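Long-range contact in LbaCas13a H328A (C2c2) (Lachnospiraceae bacterium NK4A179, PDB 5WLH), which binds CRISPR precursor RNA as its guide and, as a Cas13a-family nuclease, probably processes it and cleaves target RNA: residues N271-F283 and F395-R407. Numbering follows the deposited sequence.
With nucleotides of chain B.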
loop_
_atom_site.group_PDB
_atom_site.type_symbol
_atom_site.label_atom_id
_atom_site.label_comp_id
_atom_site.label_asym_id
_atom_site.label_seq_id
_atom_site.Cartn_x
_atom_site.Cartn_y
_atom_site.Cartn_z
ATOM N N ASN A 271 35.444 5.633 -6.951
ATOM C CA ASN A 271 36.262 5.127 -5.853
ATOM C C ASN A 271 36.212 6.058 -4.652
ATOM O O ASN A 271 36.200 5.601 -3.501
ATOM C CB ASN A 271 37.705 4.930 -6.317
ATOM C CG ASN A 271 37.833 3.856 -7.368
ATOM O OD1 ASN A 271 36.998 2.948 -7.461
ATOM N ND2 ASN A 271 38.888 3.941 -8.164
ATOM N N LYS A 272 36.198 7.371 -4.892
ATOM C CA LYS A 272 35.978 8.306 -3.794
ATOM C C LYS A 272 34.632 8.041 -3.136
ATOM O O LYS A 272 34.516 8.049 -1.907
ATOM C CB LYS A 272 36.029 9.746 -4.304
ATOM C CG LYS A 272 37.431 10.282 -4.582
ATOM C CD LYS A 272 37.410 11.791 -4.830
ATOM C CE LYS A 272 36.768 12.121 -6.175
ATOM N NZ LYS A 272 36.773 13.586 -6.476
ATOM N N ARG A 273 33.606 7.803 -3.954
ATOM C CA ARG A 273 32.271 7.560 -3.419
ATOM C C ARG A 273 32.247 6.283 -2.595
ATOM O O ARG A 273 31.676 6.255 -1.496
ATOM C CB ARG A 273 31.258 7.489 -4.561
ATOM C CG ARG A 273 29.805 7.653 -4.151
ATOM C CD ARG A 273 28.902 7.643 -5.408
ATOM N NE ARG A 273 29.535 8.431 -6.465
ATOM C CZ ARG A 273 29.882 7.959 -7.659
ATOM N NH1 ARG A 273 29.624 6.696 -8.003
ATOM N NH2 ARG A 273 30.494 8.762 -8.523
ATOM N N SER A 274 32.878 5.222 -3.105
ATOM C CA SER A 274 32.960 3.978 -2.344
ATOM C C SER A 274 33.689 4.182 -1.022
ATOM O O SER A 274 33.312 3.599 -0.001
ATOM C CB SER A 274 33.657 2.904 -3.178
ATOM O OG SER A 274 32.770 2.395 -4.164
ATOM N N ALA A 275 34.746 4.993 -1.021
ATOM C CA ALA A 275 35.494 5.212 0.215
ATOM C C ALA A 275 34.658 5.968 1.239
ATOM O O ALA A 275 34.727 5.680 2.443
ATOM C CB ALA A 275 36.795 5.957 -0.078
ATOM N N GLU A 276 33.846 6.926 0.778
ATOM C CA GLU A 276 32.947 7.608 1.699
ATOM C C GLU A 276 31.940 6.630 2.276
ATOM O O GLU A 276 31.608 6.695 3.464
ATOM C CB GLU A 276 32.243 8.761 0.989
ATOM C CG GLU A 276 33.200 9.922 0.668
ATOM C CD GLU A 276 32.505 11.091 -0.010
ATOM O OE1 GLU A 276 31.278 11.237 0.167
ATOM O OE2 GLU A 276 33.190 11.868 -0.719
ATOM N N LYS A 277 31.429 5.732 1.430
ATOM C CA LYS A 277 30.456 4.738 1.873
ATOM C C LYS A 277 31.072 3.790 2.897
ATOM O O LYS A 277 30.459 3.480 3.933
ATOM C CB LYS A 277 29.950 3.961 0.660
ATOM C CG LYS A 277 28.868 2.936 0.985
ATOM C CD LYS A 277 27.628 3.605 1.520
ATOM C CE LYS A 277 26.372 2.826 1.120
ATOM N NZ LYS A 277 26.087 2.861 -0.346
ATOM N N GLU A 278 32.288 3.318 2.623
ATOM C CA GLU A 278 32.991 2.497 3.612
ATOM C C GLU A 278 33.152 3.244 4.929
ATOM O O GLU A 278 33.087 2.642 6.004
ATOM C CB GLU A 278 34.355 2.068 3.071
ATOM C CG GLU A 278 34.316 1.026 1.955
ATOM C CD GLU A 278 34.062 -0.404 2.438
ATOM O OE1 GLU A 278 33.863 -0.626 3.649
ATOM O OE2 GLU A 278 34.069 -1.321 1.585
ATOM N N ALA A 279 33.368 4.560 4.868
ATOM C CA ALA A 279 33.517 5.321 6.099
ATOM C C ALA A 279 32.218 5.323 6.880
ATOM O O ALA A 279 32.224 5.223 8.113
ATOM C CB ALA A 279 33.953 6.763 5.808
ATOM N N PHE A 280 31.089 5.421 6.175
ATOM C CA PHE A 280 29.810 5.406 6.864
ATOM C C PHE A 280 29.502 4.019 7.408
ATOM O O PHE A 280 28.926 3.888 8.490
ATOM C CB PHE A 280 28.689 5.868 5.930
ATOM C CG PHE A 280 27.356 5.920 6.611
ATOM C CD1 PHE A 280 27.081 6.911 7.537
ATOM C CD2 PHE A 280 26.410 4.935 6.387
ATOM C CE1 PHE A 280 25.875 6.955 8.201
ATOM C CE2 PHE A 280 25.193 4.974 7.057
ATOM C CZ PHE A 280 24.922 5.979 7.953
ATOM N N LYS A 281 29.869 2.973 6.666
ATOM C CA LYS A 281 29.760 1.616 7.200
ATOM C C LYS A 281 30.483 1.495 8.534
ATOM O O LYS A 281 29.986 0.857 9.478
ATOM C CB LYS A 281 30.331 0.628 6.183
ATOM C CG LYS A 281 30.343 -0.803 6.657
ATOM C CD LYS A 281 30.001 -1.710 5.490
ATOM C CE LYS A 281 31.221 -2.086 4.705
ATOM N NZ LYS A 281 32.101 -2.944 5.529
ATOM N N LYS A 282 31.650 2.133 8.646
ATOM C CA LYS A 282 32.369 2.120 9.911
ATOM C C LYS A 282 31.627 2.927 10.966
ATOM O O LYS A 282 31.575 2.524 12.130
ATOM C CB LYS A 282 33.798 2.645 9.728
ATOM C CG LYS A 282 34.542 2.763 11.065
ATOM C CD LYS A 282 36.046 2.857 10.872
ATOM C CE LYS A 282 36.739 3.163 12.196
ATOM N NZ LYS A 282 36.780 4.628 12.462
ATOM N N PHE A 283 31.026 4.057 10.572
ATOM C CA PHE A 283 30.175 4.802 11.491
ATOM C C PHE A 283 29.086 3.911 12.076
ATOM O O PHE A 283 28.811 3.960 13.279
ATOM C CB PHE A 283 29.552 6.010 10.782
ATOM C CG PHE A 283 28.555 6.771 11.617
ATOM C CD1 PHE A 283 27.202 6.434 11.611
ATOM C CD2 PHE A 283 28.956 7.849 12.376
ATOM C CE1 PHE A 283 26.296 7.140 12.369
ATOM C CE2 PHE A 283 28.052 8.565 13.133
ATOM C CZ PHE A 283 26.713 8.208 13.139
ATOM N N PHE A 395 34.244 14.409 12.446
ATOM C CA PHE A 395 34.828 13.089 12.606
ATOM C C PHE A 395 36.301 13.101 12.212
ATOM O O PHE A 395 36.735 13.880 11.352
ATOM C CB PHE A 395 34.036 12.063 11.795
ATOM C CG PHE A 395 32.612 11.915 12.267
ATOM C CD1 PHE A 395 32.309 11.163 13.390
ATOM C CD2 PHE A 395 31.579 12.574 11.614
ATOM C CE1 PHE A 395 30.984 11.049 13.831
ATOM C CE2 PHE A 395 30.278 12.462 12.044
ATOM C CZ PHE A 395 29.973 11.700 13.159
ATOM N N ASP A 396 37.085 12.247 12.885
ATOM C CA ASP A 396 38.488 12.081 12.510
ATOM C C ASP A 396 38.628 11.590 11.077
ATOM O O ASP A 396 39.611 11.907 10.405
ATOM C CB ASP A 396 39.199 11.090 13.436
ATOM C CG ASP A 396 39.256 11.549 14.882
ATOM O OD1 ASP A 396 38.924 12.721 15.171
ATOM O OD2 ASP A 396 39.645 10.717 15.735
ATOM N N ASP A 397 37.688 10.776 10.610
ATOM C CA ASP A 397 37.778 10.201 9.276
ATOM C C ASP A 397 37.266 11.230 8.277
ATOM O O ASP A 397 36.067 11.528 8.247
ATOM C CB ASP A 397 36.976 8.906 9.208
ATOM C CG ASP A 397 37.241 8.121 7.947
ATOM O OD1 ASP A 397 37.702 8.705 6.943
ATOM O OD2 ASP A 397 36.981 6.901 7.961
ATOM N N LYS A 398 38.181 11.777 7.473
ATOM C CA LYS A 398 37.811 12.780 6.476
ATOM C C LYS A 398 36.739 12.254 5.535
ATOM O O LYS A 398 35.858 13.007 5.114
ATOM C CB LYS A 398 39.037 13.202 5.670
ATOM C CG LYS A 398 40.214 13.664 6.526
ATOM C CD LYS A 398 40.732 15.031 6.097
ATOM C CE LYS A 398 41.376 15.783 7.262
ATOM N NZ LYS A 398 40.375 16.261 8.270
ATOM N N MET A 399 36.811 10.971 5.173
ATOM C CA MET A 399 35.841 10.437 4.226
ATOM C C MET A 399 34.451 10.339 4.846
ATOM O O MET A 399 33.449 10.381 4.118
ATOM C CB MET A 399 36.303 9.080 3.703
ATOM C CG MET A 399 37.506 9.176 2.748
ATOM S SD MET A 399 37.431 10.577 1.596
ATOM C CE MET A 399 37.016 9.741 0.055
ATOM N N LEU A 400 34.372 10.218 6.173
ATOM C CA LEU A 400 33.073 10.214 6.836
ATOM C C LEU A 400 32.464 11.612 6.862
ATOM O O LEU A 400 31.258 11.771 6.659
ATOM C CB LEU A 400 33.192 9.647 8.250
ATOM C CG LEU A 400 31.877 9.584 9.030
ATOM C CD1 LEU A 400 30.860 8.742 8.270
ATOM C CD2 LEU A 400 32.094 9.030 10.435
ATOM N N ASN A 401 33.275 12.641 7.109
ATOM C CA ASN A 401 32.769 14.002 7.013
ATOM C C ASN A 401 32.262 14.294 5.608
ATOM O O ASN A 401 31.223 14.937 5.439
ATOM C CB ASN A 401 33.857 14.998 7.403
ATOM C CG ASN A 401 34.296 14.848 8.852
ATOM O OD1 ASN A 401 33.467 14.644 9.750
ATOM N ND2 ASN A 401 35.606 14.947 9.088
ATOM N N MET A 402 32.988 13.825 4.594
ATOM C CA MET A 402 32.567 14.037 3.219
ATOM C C MET A 402 31.308 13.239 2.909
ATOM O O MET A 402 30.433 13.722 2.184
ATOM C CB MET A 402 33.684 13.658 2.249
ATOM C CG MET A 402 34.853 14.646 2.200
ATOM S SD MET A 402 34.318 16.316 1.768
ATOM C CE MET A 402 33.671 16.029 0.144
ATOM N N PHE A 403 31.199 12.011 3.433
ATOM C CA PHE A 403 29.960 11.264 3.231
ATOM C C PHE A 403 28.775 12.066 3.741
ATOM O O PHE A 403 27.747 12.180 3.070
ATOM C CB PHE A 403 30.016 9.906 3.934
ATOM C CG PHE A 403 28.783 9.079 3.706
ATOM C CD1 PHE A 403 28.647 8.342 2.541
ATOM C CD2 PHE A 403 27.738 9.086 4.627
ATOM C CE1 PHE A 403 27.493 7.605 2.305
ATOM C CE2 PHE A 403 26.581 8.345 4.401
ATOM C CZ PHE A 403 26.466 7.597 3.242
ATOM N N PHE A 404 28.907 12.625 4.936
ATOM C CA PHE A 404 27.812 13.372 5.523
ATOM C C PHE A 404 27.563 14.672 4.761
ATOM O O PHE A 404 26.412 15.041 4.522
ATOM C CB PHE A 404 28.110 13.635 7.002
ATOM C CG PHE A 404 27.750 12.479 7.900
ATOM C CD1 PHE A 404 26.494 11.882 7.813
ATOM C CD2 PHE A 404 28.675 11.964 8.799
ATOM C CE1 PHE A 404 26.167 10.798 8.630
ATOM C CE2 PHE A 404 28.343 10.895 9.633
ATOM C CZ PHE A 404 27.093 10.306 9.539
ATOM N N ILE A 405 28.624 15.375 4.358
ATOM C CA ILE A 405 28.410 16.606 3.595
ATOM C C ILE A 405 27.689 16.304 2.283
ATOM O O ILE A 405 26.807 17.060 1.853
ATOM C CB ILE A 405 29.745 17.330 3.362
ATOM C CG1 ILE A 405 30.235 17.922 4.686
ATOM C CG2 ILE A 405 29.580 18.465 2.328
ATOM C CD1 ILE A 405 31.678 18.281 4.689
ATOM N N HIS A 406 28.021 15.177 1.652
ATOM C CA HIS A 406 27.302 14.763 0.447
ATOM C C HIS A 406 25.847 14.422 0.747
ATOM O O HIS A 406 24.961 14.739 -0.059
ATOM C CB HIS A 406 28.001 13.576 -0.205
ATOM C CG HIS A 406 29.142 13.972 -1.091
ATOM N ND1 HIS A 406 30.389 13.390 -1.005
ATOM C CD2 HIS A 406 29.226 14.900 -2.075
ATOM C CE1 HIS A 406 31.191 13.942 -1.900
ATOM N NE2 HIS A 406 30.508 14.857 -2.566
ATOM N N ARG A 407 25.581 13.740 1.877
ATOM C CA ARG A 407 24.197 13.517 2.297
ATOM C C ARG A 407 23.465 14.836 2.502
ATOM O O ARG A 407 22.300 14.976 2.111
ATOM C CB ARG A 407 24.130 12.707 3.605
ATOM C CG ARG A 407 24.595 11.267 3.526
ATOM C CD ARG A 407 23.823 10.462 2.486
ATOM N NE ARG A 407 22.377 10.491 2.701
ATOM C CZ ARG A 407 21.511 10.040 1.804
ATOM N NH1 ARG A 407 21.968 9.528 0.662
ATOM N NH2 ARG A 407 20.210 10.085 2.050
ATOM P P G B 15 32.240 12.288 -13.232
ATOM O OP1 G B 15 32.944 12.789 -14.451
ATOM O OP2 G B 15 32.819 11.151 -12.464
ATOM O "O5'" G B 15 31.979 13.483 -12.233
ATOM C "C5'" G B 15 31.450 14.705 -12.716
ATOM C "C4'" G B 15 30.887 15.538 -11.603
ATOM O "O4'" G B 15 29.802 14.831 -10.952
ATOM C "C3'" G B 15 31.842 15.882 -10.473
ATOM O "O3'" G B 15 32.666 16.984 -10.820
ATOM C "C2'" G B 15 30.889 16.177 -9.325
ATOM O "O2'" G B 15 30.335 17.477 -9.474
ATOM C "C1'" G B 15 29.777 15.155 -9.581
ATOM N N9 G B 15 29.982 13.925 -8.797
ATOM C C8 G B 15 30.773 12.853 -9.140
ATOM N N7 G B 15 30.784 11.910 -8.234
ATOM C C5 G B 15 29.953 12.394 -7.236
ATOM C C6 G B 15 29.585 11.804 -6.005
ATOM O O6 G B 15 29.943 10.704 -5.568
ATOM N N1 G B 15 28.737 12.624 -5.275
ATOM C C2 G B 15 28.282 13.851 -5.692
ATOM N N2 G B 15 27.457 14.494 -4.854
ATOM N N3 G B 15 28.618 14.416 -6.843
ATOM C C4 G B 15 29.454 13.640 -7.560
ATOM P P A B 14 30.625 6.963 -12.069
ATOM O OP1 A B 14 31.798 6.743 -12.950
ATOM O OP2 A B 14 30.806 6.816 -10.611
ATOM O "O5'" A B 14 30.008 8.403 -12.329
ATOM C "C5'" A B 14 29.766 8.856 -13.654
ATOM C "C4'" A B 14 29.086 10.196 -13.637
ATOM O "O4'" A B 14 27.831 10.099 -12.926
ATOM C "C3'" A B 14 29.834 11.306 -12.919
ATOM O "O3'" A B 14 30.779 11.916 -13.767
ATOM C "C2'" A B 14 28.722 12.261 -12.529
ATOM O "O2'" A B 14 28.344 13.032 -13.667
ATOM C "C1'" A B 14 27.576 11.297 -12.237
ATOM N N9 A B 14 27.405 10.988 -10.808
ATOM C C8 A B 14 27.789 9.837 -10.166
ATOM N N7 A B 14 27.469 9.851 -8.909
ATOM C C5 A B 14 26.828 11.057 -8.714
ATOM C C6 A B 14 26.244 11.647 -7.585
ATOM N N6 A B 14 26.218 11.055 -6.379
ATOM N N1 A B 14 25.687 12.866 -7.735
ATOM C C2 A B 14 25.703 13.458 -8.934
ATOM N N3 A B 14 26.224 12.992 -10.069
ATOM C C4 A B 14 26.776 11.776 -9.889
ATOM P P A B 13 28.229 3.465 -8.349
ATOM O OP1 A B 13 29.587 2.898 -8.426
ATOM O OP2 A B 13 27.901 4.429 -7.269
ATOM O "O5'" A B 13 27.893 4.278 -9.676
ATOM C "C5'" A B 13 28.027 3.678 -10.958
ATOM C "C4'" A B 13 27.561 4.628 -12.038
ATOM O "O4'" A B 13 26.158 4.925 -11.843
ATOM C "C3'" A B 13 28.219 5.992 -12.022
ATOM O "O3'" A B 13 29.492 5.993 -12.640
ATOM C "C2'" A B 13 27.191 6.862 -12.719
ATOM O "O2'" A B 13 27.221 6.626 -14.121
ATOM C "C1'" A B 13 25.899 6.273 -12.167
ATOM N N9 A B 13 25.437 6.965 -10.951
ATOM C C8 A B 13 25.470 6.527 -9.640
ATOM N N7 A B 13 24.929 7.384 -8.793
ATOM C C5 A B 13 24.531 8.447 -9.598
ATOM C C6 A B 13 23.907 9.677 -9.313
ATOM N N6 A B 13 23.543 10.067 -8.089
ATOM N N1 A B 13 23.670 10.502 -10.351
ATOM C C2 A B 13 24.022 10.128 -11.589
ATOM N N3 A B 13 24.601 9.000 -11.987
ATOM C C4 A B 13 24.829 8.199 -10.923
HETATM O O HOH W 1 34.382 6.137 9.378
#
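His406 ND1 donates to Glu276 OE1 at 2.6 Å, the one direct hydrogen bond between residues 271-283 and 395-407. The proton arrives on the syn lone pair, and carboxylate and imidazole planes lie only 11° apart, so the pair is nearly flat. Glu276 stretches out past CG to reach it, as a knob set among Met399, Met402, Phe403 and His406. One face of the imidazole turns to the guanine of G15 of chain B, with His406 CD2 3.3 Å from G15 N2. With an alanine in place of His406, the buried Glu276 carboxylate would probably lose its donor and the guanine the ring packed against it. Nearly one helical turn before Glu276, Arg273 grips the same nucleotide: NH2 bonds to G15 N7, and NE faces O6 on that edge at a doubtfully short distance, while NH1 and NH2 share OP2 of A14 of chain B and NH1 also takes OP2 of A13 of chain B.

Segments 271-283 and 398-407 cross at -100°, their axes 7.7 Å apart at closest approach, a closeness permitted by Ala279, whose CB sits 3.5 Å from Leu400 N. Beyond it the contact turns aromatic. Phe280 CB lies over the Phe403 ring, 3.6 Å from its centroid, and chi1 of -178° carries the Phe280 ring on, near parallel to Phe403 but slid aside. Phe404 presents its edge to the face of Phe283 in a T-shaped pair, and Phe395 also meets Phe283. Helix 292-311 packs on Phe283 and Phe404, helix 429-458 on Phe280 and Phe283. The whole is a crossed helix pair with an aromatic cluster at one end and an RNA-binding edge at the other, where arginine meets the Hoogsteen edge of a guanine.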